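Local coordinates for DraIII (Deinococcus radiophilus, PDB 4L0K), which probably cleaves DNA at a specific recognition sequence, as a type II restriction endonuclease of the His-Me finger clan, at residues 19-23 with 112-116; 157-161 with 210-214; 182-186 with 205-210. One frame throughout, in Å; residues are numbered along the deposited sequence.

Contact 1: residues 19-23 with 112-116; sequences PHKCQ and YDSCI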
ATOM      1  N   PRO A  19      30.749 -17.219  -0.417  1.00 32.99           N
ATOM      2  CA  PRO A  19      30.874 -17.417  -1.868  1.00 37.88           C
ATOM      3  C   PRO A  19      29.596 -17.144  -2.677  1.00 45.35           C
ATOM      4  O   PRO A  19      28.495 -17.483  -2.256  1.00 49.94           O
ATOM      5  CB  PRO A  19      31.230 -18.907  -1.975  1.00 37.32           C
ATOM      6  CG  PRO A  19      30.513 -19.534  -0.793  1.00 34.94           C
ATOM      7  CD  PRO A  19      30.541 -18.491   0.305  1.00 36.93           C
ATOM      8  N   HIS A  20      29.757 -16.534  -3.845  1.00 44.28           N
ATOM      9  CA  HIS A  20      28.737 -16.615  -4.882  1.00 46.53           C
ATOM     10  C   HIS A  20      28.991 -17.930  -5.623  1.00 49.44           C
ATOM     11  O   HIS A  20      30.149 -18.312  -5.821  1.00 49.24           O
ATOM     12  CB  HIS A  20      28.841 -15.418  -5.832  1.00 47.55           C
ATOM     13  CG  HIS A  20      28.623 -14.099  -5.157  1.00 49.10           C
ATOM     14  ND1 HIS A  20      27.421 -13.426  -5.205  1.00 43.52           N
ATOM     15  CD2 HIS A  20      29.447 -13.346  -4.390  1.00 52.29           C
ATOM     16  CE1 HIS A  20      27.517 -12.307  -4.508  1.00 48.29           C
ATOM     17  NE2 HIS A  20      28.735 -12.237  -3.999  1.00 53.02           N
ATOM     18  N   LYS A  21      27.933 -18.631  -6.026  1.00 40.04           N
ATOM     19  CA  LYS A  21      28.118 -19.976  -6.562  1.00 46.11           C
ATOM     20  C   LYS A  21      27.819 -20.113  -8.052  1.00 50.20           C
ATOM     21  O   LYS A  21      26.946 -19.434  -8.583  1.00 58.57           O
ATOM     22  CB  LYS A  21      27.307 -20.997  -5.759  1.00 48.62           C
ATOM     23  CG  LYS A  21      27.456 -20.874  -4.241  1.00 52.96           C
ATOM     24  CD  LYS A  21      26.646 -21.971  -3.549  1.00 61.44           C
ATOM     25  CE  LYS A  21      26.246 -21.598  -2.120  1.00 59.99           C
ATOM     26  NZ  LYS A  21      25.286 -22.600  -1.536  1.00 52.58           N
ATOM     27  N   CYS A  22      28.565 -20.999  -8.708  1.00 49.20           N
ATOM     28  CA  CYS A  22      28.361 -21.370 -10.112  1.00 53.89           C
ATOM     29  C   CYS A  22      26.955 -21.972 -10.260  1.00 49.54           C
ATOM     30  O   CYS A  22      26.572 -22.851  -9.488  1.00 48.12           O
ATOM     31  CB  CYS A  22      29.439 -22.402 -10.492  1.00 55.11           C
ATOM     32  SG  CYS A  22      29.761 -22.884 -12.224  1.00 90.31           S
ATOM     33  N   GLN A  23      26.181 -21.506 -11.233  1.00 31.99           N
ATOM     34  CA  GLN A  23      24.869 -22.105 -11.442  1.00 44.53           C
ATOM     35  C   GLN A  23      24.777 -22.836 -12.788  1.00 49.08           C
ATOM     36  O   GLN A  23      23.693 -23.254 -13.206  1.00 51.73           O
ATOM     37  CB  GLN A  23      23.751 -21.061 -11.265  1.00 45.59           C
ATOM     38  CG  GLN A  23      23.782 -20.337  -9.904  1.00 39.82           C
ATOM     39  CD  GLN A  23      23.316 -21.214  -8.753  1.00 47.05           C
ATOM     40  OE1 GLN A  23      22.513 -22.123  -8.944  1.00 56.88           O
ATOM     41  NE2 GLN A  23      23.817 -20.945  -7.555  1.00 36.96           N
ATOM     42  N   TYR A 112      20.886 -17.997   0.536  1.00 37.16           N
ATOM     43  CA  TYR A 112      21.471 -17.702  -0.768  1.00 33.66           C
ATOM     44  C   TYR A 112      20.848 -18.543  -1.886  1.00 35.52           C
ATOM     45  O   TYR A 112      20.458 -18.020  -2.955  1.00 32.46           O
ATOM     46  CB  TYR A 112      23.004 -17.890  -0.738  1.00 30.82           C
ATOM     47  CG  TYR A 112      23.640 -17.692  -2.094  1.00 28.41           C
ATOM     48  CD1 TYR A 112      24.075 -16.436  -2.509  1.00 31.56           C
ATOM     49  CD2 TYR A 112      23.781 -18.757  -2.973  1.00 35.53           C
ATOM     50  CE1 TYR A 112      24.631 -16.252  -3.774  1.00 30.81           C
ATOM     51  CE2 TYR A 112      24.335 -18.585  -4.229  1.00 33.18           C
ATOM     52  CZ  TYR A 112      24.758 -17.337  -4.622  1.00 31.93           C
ATOM     53  OH  TYR A 112      25.304 -17.193  -5.876  1.00 37.10           O
ATOM     54  N   ASP A 113      20.770 -19.851  -1.638  1.00 32.94           N
ATOM     55  CA  ASP A 113      20.235 -20.788  -2.623  1.00 35.11           C
ATOM     56  C   ASP A 113      18.800 -20.427  -3.021  1.00 38.40           C
ATOM     57  O   ASP A 113      18.444 -20.523  -4.186  1.00 38.72           O
ATOM     58  CB  ASP A 113      20.274 -22.225  -2.099  1.00 35.74           C
ATOM     59  CG  ASP A 113      21.703 -22.767  -1.920  1.00 44.46           C
ATOM     60  OD1 ASP A 113      21.821 -23.845  -1.304  1.00 46.38           O
ATOM     61  OD2 ASP A 113      22.694 -22.135  -2.376  1.00 35.66           O
ATOM     62  N   SER A 114      17.991 -20.020  -2.042  1.00 34.79           N
ATOM     63  CA  SER A 114      16.596 -19.632  -2.281  1.00 38.34           C
ATOM     64  C   SER A 114      16.515 -18.419  -3.198  1.00 39.77           C
ATOM     65  O   SER A 114      15.714 -18.403  -4.141  1.00 34.11           O
ATOM     66  CB  SER A 114      15.887 -19.310  -0.967  1.00 31.86           C
ATOM     67  OG  SER A 114      15.817 -20.450  -0.135  1.00 33.71           O
ATOM     68  N   CYS A 115      17.341 -17.408  -2.910  1.00 23.52           N
ATOM     69  CA  CYS A 115      17.417 -16.217  -3.747  1.00 28.90           C
ATOM     70  C   CYS A 115      17.748 -16.577  -5.189  1.00 34.41           C
ATOM     71  O   CYS A 115      17.103 -16.079  -6.125  1.00 35.45           O
ATOM     72  CB  CYS A 115      18.420 -15.213  -3.184  1.00 23.47           C
ATOM     73  SG  CYS A 115      17.918 -14.586  -1.561  1.00 40.92           S
ATOM     74  N   ILE A 116      18.715 -17.472  -5.370  1.00 36.65           N
ATOM     75  CA  ILE A 116      19.044 -17.917  -6.729  1.00 38.60           C
ATOM     76  C   ILE A 116      17.872 -18.679  -7.383  1.00 40.24           C
ATOM     77  O   ILE A 116      17.550 -18.445  -8.555  1.00 46.09           O
ATOM     78  CB  ILE A 116      20.370 -18.750  -6.794  1.00 38.07           C
ATOM     79  CG1 ILE A 116      21.510 -18.043  -6.051  1.00 28.59           C
ATOM     80  CG2 ILE A 116      20.756 -19.052  -8.238  1.00 36.16           C
ATOM     81  CD1 ILE A 116      21.751 -16.630  -6.484  1.00 30.23           C
TER
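A chi1 of 176° swings the Y112 ring away from its own backbone N and sends the phenol from the first turn of the helix toward K21, whose CG lies beside the backbone N before the chain runs out extended. The two side chains slide past each other in opposite directions. K21 CG lies 3.9 Å from Y112 CE2, and farther out K21 CE comes within 3.9 Å of Y112 CD2, so the aliphatic chain runs beside the ring, with the backbone N bonded at one extremity and NZ at the other. The backbone N of K21 donates to Y112 OH at 3.0 Å, a nearly straight bond of 172°. K21 NZ forms a salt bridge of 2.8 Å with D113 OD2, meeting the syn lone pair of that oxygen; these side chains cross at about a right angle, and OD2 itself lies at the edge of the Y112 ring, in its plane. The phenol oxygen is gripped a second time by E34, whose OE2 also bonds H20 ND1. Q23 completes the contact with the flat face of its amide: bent at chi2 (-73°), it receives the methyl CG2 of I116 directly over that face, 3.4 Å from Q23 CD. R120, farther along the same helix, bonds Q23 OE1 and so helps fix how the amide is turned. C22 belongs to a cluster with C4 and C32, modelled as mutually disulfide-bonded, a pairing that is doubtful for divalent sulfur. In the fold, strand 20-21 pairs with strand 7-8 in a small antiparallel ribbon, and this contact docks the ribbon on the start of helix 112-126; Y77 meets the Y112 ring edge-to-face, while Y142 of helix 137-147 bonds the carbonyl of Q23.

Contact 2: residues 157-161 with 210-214; sequences CEICK and LDEFY
Two rings of one helix turn meet the 157-161 loop, each by its edge: I159 CG2 lies near the plane of F213, 3.8 Å from CE2, and the carbonyl oxygen of I159 lies near the plane of Y214. One face of the Y214 ring is occupied by a group of its own helix, the carbonyl oxygen of L210, which stands above the plane toward the rim. Ring and isoleucine cross at about a right angle in the F213 pair, whereas I159 CG1 meets L210 CD1 at 3.9 Å in plain apolar contact. The loop itself is a tight turn in which K161 N bonds C157 O and K161 adopts a positive phi. Its C-x-x-C spacing recalls that of a zinc knuckle; the sulfurs of C157, C160 and C201 are modelled as disulfides, but one sulfur cannot hold two such bonds, so the pairing at C160 is doubtful. Polar groups crowd round the phenol. K161, bent at chi2 (-51°), folds its amine back to donate to E158 O at 2.6 Å, approaching 30° out of the carbonyl plane, and from there it reaches Y214 OH in a weak bond of 3.2 Å. The hydroxyl stands 3.3 Å from both I159 O and E158 O. L210 packs alongside: its CD2 methyl rests 3.6 Å from E158 O and faces the K161 amine tip to tip. I159 also packs on A197 of strand 194-198 and on C201 of helix 199-205. The second subunit also borders the contact, where its R223 bonds C160 O, its F200 packs on F213 and its V220 on Y214.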
ATOM      1  N   CYS A 157      -0.605 -12.398 -14.160  1.00 19.21           N
ATOM      2  CA  CYS A 157      -0.678 -11.839 -12.811  1.00 19.15           C
ATOM      3  C   CYS A 157      -1.076 -12.959 -11.853  1.00 24.74           C
ATOM      4  O   CYS A 157      -2.057 -13.659 -12.097  1.00 32.31           O
ATOM      5  CB  CYS A 157      -1.703 -10.688 -12.761  1.00 33.03           C
ATOM      6  SG  CYS A 157      -1.913  -9.786 -11.138  1.00 30.58           S
ATOM      7  N   GLU A 158      -0.309 -13.146 -10.776  1.00 28.17           N
ATOM      8  CA  GLU A 158      -0.601 -14.200  -9.797  1.00 21.45           C
ATOM      9  C   GLU A 158      -1.897 -13.947  -9.040  1.00 27.97           C
ATOM     10  O   GLU A 158      -2.521 -14.903  -8.573  1.00 25.96           O
ATOM     11  CB  GLU A 158       0.544 -14.380  -8.792  1.00 23.08           C
ATOM     12  CG  GLU A 158       1.826 -14.836  -9.417  1.00 32.66           C
ATOM     13  CD  GLU A 158       1.755 -16.267  -9.917  1.00 35.46           C
ATOM     14  OE1 GLU A 158       0.927 -17.041  -9.385  1.00 38.15           O
ATOM     15  OE2 GLU A 158       2.535 -16.612 -10.831  1.00 35.24           O
ATOM     16  N   ILE A 159      -2.254 -12.664  -8.892  1.00 21.81           N
ATOM     17  CA  ILE A 159      -3.528 -12.243  -8.307  1.00 31.10           C
ATOM     18  C   ILE A 159      -4.670 -12.056  -9.342  1.00 26.22           C
ATOM     19  O   ILE A 159      -5.617 -12.813  -9.267  1.00 28.70           O
ATOM     20  CB  ILE A 159      -3.380 -10.946  -7.476  1.00 37.31           C
ATOM     21  CG1 ILE A 159      -2.376 -11.146  -6.341  1.00 35.28           C
ATOM     22  CG2 ILE A 159      -4.732 -10.502  -6.946  1.00 38.79           C
ATOM     23  CD1 ILE A 159      -1.060 -10.459  -6.566  1.00 16.90           C
ATOM     24  N   CYS A 160      -4.559 -11.053 -10.247  1.00 35.58           N
ATOM     25  CA  CYS A 160      -5.492 -10.731 -11.389  1.00 45.05           C
ATOM     26  C   CYS A 160      -5.889 -12.046 -12.180  1.00 37.27           C
ATOM     27  O   CYS A 160      -7.037 -12.255 -12.546  1.00 38.96           O
ATOM     28  CB  CYS A 160      -4.942  -9.526 -12.349  1.00  6.58           C
ATOM     29  SG  CYS A 160      -3.346  -8.409 -11.626  1.00  6.66           S
ATOM     30  N   LYS A 161      -4.918 -12.939 -12.393  1.00 29.25           N
ATOM     31  CA  LYS A 161      -4.957 -14.015 -13.405  1.00 17.27           C
ATOM     32  C   LYS A 161      -5.000 -13.523 -14.853  1.00 22.30           C
ATOM     33  O   LYS A 161      -5.222 -14.321 -15.770  1.00 29.14           O
ATOM     34  CB  LYS A 161      -6.060 -15.069 -13.184  1.00 27.48           C
ATOM     35  CG  LYS A 161      -6.111 -15.677 -11.804  1.00 29.71           C
ATOM     36  CD  LYS A 161      -4.775 -16.199 -11.312  1.00 21.41           C
ATOM     37  CE  LYS A 161      -4.985 -16.915  -9.959  1.00 31.88           C
ATOM     38  NZ  LYS A 161      -3.761 -17.153  -9.144  1.00 35.48           N
ATOM     39  N   LEU A 210      -2.874 -15.832  -1.095  1.00 28.77           N
ATOM     40  CA  LEU A 210      -3.781 -15.800  -2.224  1.00 25.68           C
ATOM     41  C   LEU A 210      -5.158 -16.311  -1.804  1.00 28.38           C
ATOM     42  O   LEU A 210      -6.177 -15.613  -1.984  1.00 27.59           O
ATOM     43  CB  LEU A 210      -3.220 -16.640  -3.357  1.00 29.01           C
ATOM     44  CG  LEU A 210      -2.901 -15.865  -4.627  1.00 41.31           C
ATOM     45  CD1 LEU A 210      -2.288 -14.528  -4.315  1.00 24.51           C
ATOM     46  CD2 LEU A 210      -1.972 -16.677  -5.522  1.00 44.38           C
ATOM     47  N   ASP A 211      -5.178 -17.507  -1.217  1.00 18.50           N
ATOM     48  CA  ASP A 211      -6.428 -18.136  -0.796  1.00 23.45           C
ATOM     49  C   ASP A 211      -7.185 -17.276   0.225  1.00 26.37           C
ATOM     50  O   ASP A 211      -8.398 -17.142   0.125  1.00 31.85           O
ATOM     51  CB  ASP A 211      -6.185 -19.539  -0.233  1.00 28.88           C
ATOM     52  CG  ASP A 211      -5.636 -20.510  -1.278  1.00 47.00           C
ATOM     53  OD1 ASP A 211      -5.695 -20.206  -2.492  1.00 49.73           O
ATOM     54  OD2 ASP A 211      -5.147 -21.594  -0.883  1.00 52.18           O
ATOM     55  N   GLU A 212      -6.483 -16.685   1.192  1.00 30.85           N
ATOM     56  CA  GLU A 212      -7.151 -15.770   2.140  1.00 27.87           C
ATOM     57  C   GLU A 212      -7.708 -14.559   1.409  1.00 26.57           C
ATOM     58  O   GLU A 212      -8.769 -14.054   1.753  1.00 37.21           O
ATOM     59  CB  GLU A 212      -6.207 -15.301   3.256  1.00 24.91           C
ATOM     60  CG  GLU A 212      -5.848 -16.368   4.292  1.00 28.08           C
ATOM     61  CD  GLU A 212      -4.486 -16.115   4.931  1.00 35.17           C
ATOM     62  OE1 GLU A 212      -3.963 -17.031   5.592  1.00 43.28           O
ATOM     63  OE2 GLU A 212      -3.929 -15.007   4.763  1.00 30.56           O
ATOM     64  N   PHE A 213      -6.983 -14.087   0.396  1.00 24.05           N
ATOM     65  CA  PHE A 213      -7.373 -12.865  -0.308  1.00 18.85           C
ATOM     66  C   PHE A 213      -8.674 -13.122  -1.082  1.00 25.90           C
ATOM     67  O   PHE A 213      -9.581 -12.280  -1.091  1.00 30.97           O
ATOM     68  CB  PHE A 213      -6.251 -12.432  -1.264  1.00 17.64           C
ATOM     69  CG  PHE A 213      -6.406 -11.029  -1.829  1.00 25.72           C
ATOM     70  CD1 PHE A 213      -7.145 -10.060  -1.159  1.00 25.59           C
ATOM     71  CD2 PHE A 213      -5.797 -10.685  -3.028  1.00 22.26           C
ATOM     72  CE1 PHE A 213      -7.278  -8.778  -1.674  1.00 26.17           C
ATOM     73  CE2 PHE A 213      -5.917  -9.395  -3.547  1.00 26.36           C
ATOM     74  CZ  PHE A 213      -6.664  -8.441  -2.869  1.00 23.98           C
ATOM     75  N   TYR A 214      -8.748 -14.296  -1.721  1.00 21.28           N
ATOM     76  CA  TYR A 214      -9.894 -14.682  -2.559  1.00 21.56           C
ATOM     77  C   TYR A 214     -11.081 -14.947  -1.668  1.00 24.11           C
ATOM     78  O   TYR A 214     -12.192 -14.526  -1.969  1.00 40.92           O
ATOM     79  CB  TYR A 214      -9.583 -15.941  -3.373  1.00 23.88           C
ATOM     80  CG  TYR A 214      -8.462 -15.780  -4.373  1.00 28.96           C
ATOM     81  CD1 TYR A 214      -8.237 -14.562  -5.000  1.00 33.20           C
ATOM     82  CD2 TYR A 214      -7.627 -16.841  -4.689  1.00 23.94           C
ATOM     83  CE1 TYR A 214      -7.224 -14.400  -5.912  1.00 24.57           C
ATOM     84  CE2 TYR A 214      -6.608 -16.686  -5.613  1.00 29.10           C
ATOM     85  CZ  TYR A 214      -6.414 -15.455  -6.215  1.00 24.21           C
ATOM     86  OH  TYR A 214      -5.405 -15.275  -7.121  1.00 34.88           O
TER

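Contact 3: residues 182-186 with 205-210; sequences AHKTP and QGNKSL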
ATOM      1  N   ALA A 182       5.668 -10.969  -7.080  1.00 29.19           N
ATOM      2  CA  ALA A 182       4.661 -11.354  -6.105  1.00 25.50           C
ATOM      3  C   ALA A 182       5.088 -12.570  -5.301  1.00 26.48           C
ATOM      4  O   ALA A 182       5.819 -13.448  -5.796  1.00 29.15           O
ATOM      5  CB  ALA A 182       3.333 -11.620  -6.799  1.00 20.00           C
ATOM      6  N   HIS A 183       4.606 -12.596  -4.063  1.00 26.17           N
ATOM      7  CA  HIS A 183       4.700 -13.733  -3.165  1.00 29.09           C
ATOM      8  C   HIS A 183       3.310 -14.251  -2.860  1.00 28.60           C
ATOM      9  O   HIS A 183       2.515 -13.574  -2.209  1.00 35.58           O
ATOM     10  CB  HIS A 183       5.411 -13.321  -1.877  1.00 29.96           C
ATOM     11  CG  HIS A 183       6.829 -12.914  -2.104  1.00 35.69           C
ATOM     12  ND1 HIS A 183       7.176 -11.673  -2.595  1.00 39.79           N
ATOM     13  CD2 HIS A 183       7.985 -13.606  -1.977  1.00 33.70           C
ATOM     14  CE1 HIS A 183       8.486 -11.606  -2.729  1.00 38.07           C
ATOM     15  NE2 HIS A 183       9.003 -12.765  -2.360  1.00 43.55           N
ATOM     16  N   LYS A 184       3.021 -15.459  -3.335  1.00 30.23           N
ATOM     17  CA  LYS A 184       1.684 -16.036  -3.220  1.00 30.88           C
ATOM     18  C   LYS A 184       1.272 -16.192  -1.764  1.00 34.19           C
ATOM     19  O   LYS A 184       0.106 -16.027  -1.419  1.00 35.87           O
ATOM     20  CB  LYS A 184       1.611 -17.395  -3.921  1.00 27.20           C
ATOM     21  CG  LYS A 184       1.798 -17.348  -5.414  1.00 30.80           C
ATOM     22  CD  LYS A 184       1.964 -18.772  -5.972  1.00 31.96           C
ATOM     23  CE  LYS A 184       2.772 -18.756  -7.265  1.00 33.10           C
ATOM     24  NZ  LYS A 184       2.972 -20.141  -7.792  1.00 44.44           N
ATOM     25  N   THR A 185       2.234 -16.546  -0.922  1.00 31.92           N
ATOM     26  CA  THR A 185       2.018 -16.606   0.510  1.00 41.49           C
ATOM     27  C   THR A 185       3.054 -15.682   1.121  1.00 39.58           C
ATOM     28  O   THR A 185       4.215 -15.730   0.732  1.00 34.02           O
ATOM     29  CB  THR A 185       2.183 -18.042   1.047  1.00 50.57           C
ATOM     30  OG1 THR A 185       0.999 -18.792   0.761  1.00 56.95           O
ATOM     31  CG2 THR A 185       2.416 -18.042   2.558  1.00 53.13           C
ATOM     32  N   PRO A 186       2.626 -14.811   2.055  1.00 48.71           N
ATOM     33  CA  PRO A 186       3.492 -13.771   2.633  1.00 45.97           C
ATOM     34  C   PRO A 186       4.796 -14.338   3.195  1.00 39.66           C
ATOM     35  O   PRO A 186       4.788 -15.432   3.758  1.00 38.00           O
ATOM     36  CB  PRO A 186       2.655 -13.221   3.793  1.00 42.32           C
ATOM     37  CG  PRO A 186       1.250 -13.572   3.469  1.00 50.86           C
ATOM     38  CD  PRO A 186       1.280 -14.823   2.660  1.00 49.67           C
ATOM     39  N   GLN A 205      -3.310  -7.269  -2.342  1.00 24.94           N
ATOM     40  CA  GLN A 205      -3.144  -8.527  -1.628  1.00 26.66           C
ATOM     41  C   GLN A 205      -2.567  -8.314  -0.224  1.00 24.20           C
ATOM     42  O   GLN A 205      -2.917  -9.035   0.715  1.00 21.39           O
ATOM     43  CB  GLN A 205      -2.263  -9.478  -2.449  1.00 28.30           C
ATOM     44  CG  GLN A 205      -2.110 -10.875  -1.886  1.00 22.22           C
ATOM     45  CD  GLN A 205      -0.831 -11.561  -2.387  1.00 31.88           C
ATOM     46  OE1 GLN A 205      -0.182 -11.085  -3.313  1.00 36.04           O
ATOM     47  NE2 GLN A 205      -0.467 -12.668  -1.762  1.00 29.11           N
ATOM     48  N   GLY A 206      -1.684  -7.325  -0.083  1.00 24.93           N
ATOM     49  CA  GLY A 206      -1.109  -6.988   1.215  1.00 23.88           C
ATOM     50  C   GLY A 206      -0.461  -8.147   1.964  1.00 31.91           C
ATOM     51  O   GLY A 206       0.412  -8.831   1.432  1.00 34.12           O
ATOM     52  N   ASN A 207      -0.893  -8.381   3.199  1.00 26.94           N
ATOM     53  CA  ASN A 207      -0.291  -9.441   4.016  1.00 33.09           C
ATOM     54  C   ASN A 207      -1.087 -10.743   3.991  1.00 33.53           C
ATOM     55  O   ASN A 207      -0.869 -11.628   4.817  1.00 40.71           O
ATOM     56  CB  ASN A 207      -0.105  -8.981   5.471  1.00 39.68           C
ATOM     57  CG  ASN A 207      -1.433  -8.622   6.155  1.00 51.47           C
ATOM     58  OD1 ASN A 207      -2.511  -8.843   5.601  1.00 46.11           O
ATOM     59  ND2 ASN A 207      -1.352  -8.063   7.366  1.00 55.28           N
ATOM     60  N   LYS A 208      -2.024 -10.851   3.059  1.00 26.56           N
ATOM     61  CA  LYS A 208      -2.821 -12.071   2.931  1.00 28.50           C
ATOM     62  C   LYS A 208      -2.205 -13.057   1.937  1.00 25.80           C
ATOM     63  O   LYS A 208      -1.536 -12.668   0.977  1.00 22.56           O
ATOM     64  CB  LYS A 208      -4.268 -11.738   2.510  1.00 29.72           C
ATOM     65  CG  LYS A 208      -5.051 -10.898   3.536  1.00 26.22           C
ATOM     66  CD  LYS A 208      -6.529 -10.850   3.183  1.00 30.00           C
ATOM     67  CE  LYS A 208      -7.314  -9.941   4.125  1.00 30.30           C
ATOM     68  NZ  LYS A 208      -7.363 -10.456   5.530  1.00 28.12           N
ATOM     69  N   SER A 209      -2.437 -14.339   2.159  1.00 27.65           N
ATOM     70  CA  SER A 209      -2.104 -15.310   1.130  1.00 27.46           C
ATOM     71  C   SER A 209      -3.147 -15.189   0.030  1.00 28.96           C
ATOM     72  O   SER A 209      -4.187 -14.533   0.199  1.00 30.41           O
ATOM     73  CB  SER A 209      -2.087 -16.731   1.695  1.00 30.21           C
ATOM     74  OG  SER A 209      -3.402 -17.203   1.932  1.00 40.27           O
ATOM     75  N   LEU A 210      -2.874 -15.832  -1.095  1.00 28.77           N
ATOM     76  CA  LEU A 210      -3.781 -15.800  -2.224  1.00 25.68           C
ATOM     77  C   LEU A 210      -5.158 -16.311  -1.804  1.00 28.38           C
ATOM     78  O   LEU A 210      -6.177 -15.613  -1.984  1.00 27.59           O
ATOM     79  CB  LEU A 210      -3.220 -16.640  -3.357  1.00 29.01           C
ATOM     80  CG  LEU A 210      -2.901 -15.865  -4.627  1.00 41.31           C
ATOM     81  CD1 LEU A 210      -2.288 -14.528  -4.315  1.00 24.51           C
ATOM     82  CD2 LEU A 210      -1.972 -16.677  -5.522  1.00 44.38           C
TER
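Hydrogen bonds from the amide of Q205 come first: NE2 donates to H183 O across the contact at 3.1 Å (158°) and to K208 O within its own turn at 2.9 Å. The second acceptor is met in its carbonyl plane, the first somewhat tilted from it. An extended chain, chi1 -175°, carries the Q205 amide from the helix end to bridge the strand and the turn. Replaced by an alanine, Q205 would lose the amide, and the carbonyls of H183 and K208 would probably be left without their shared donor, weakening the tie between turn and strand. A backbone bond follows, L210 N to K184 O at 3.0 Å, almost in line with the carbonyl; a CA-H...O contact from S209 CA, 3.4 Å away, converges on that same oxygen. The elements joined here are consistent with the ββα-Me unit of the His-Me finger clan: the hairpin of strands 179-183 and 194-198 and helix 199-205, with helix 210-226 following. Q205 to K208 form a type II' turn, for which G206 supplies the positive phi. S209 then starts helix 210-226 with a capping box, its hydroxyl capping a backbone N of the first turn while E212 OE2 returns a bond to S209 N. Van der Waals contacts fill the remainder. P186 leans its ring on the turn, CG 3.2 Å from N207 O and CD 3.7 Å from S209 CA. Nearby, K184 CG meets L210 CD2 at 3.8 Å, while the lysine's amine carries on to E192 O. Beyond the turn, F200 of the second subunit takes K208 in a cation-pi contact.

Contact 1 comes first along the chain and closes before the other two begin; contact 3 lies within the span bracketed by contact 2. Contacts 2 and 3 share L210 at the start of helix 210-226, their centres are about 8 Å apart, and they touch directly, E158 OE1 lying 3.3 Å from K184 CE. Together they tie this helix to the strand hairpin and helix 199-205, and both border the second subunit, so the fold of the probable ββα unit and the dimer interface are built side by side. Contact 1 stands on the opposite side of the chain's centre, about 29 Å from contact 2 and about 25 Å from contact 3 between centres.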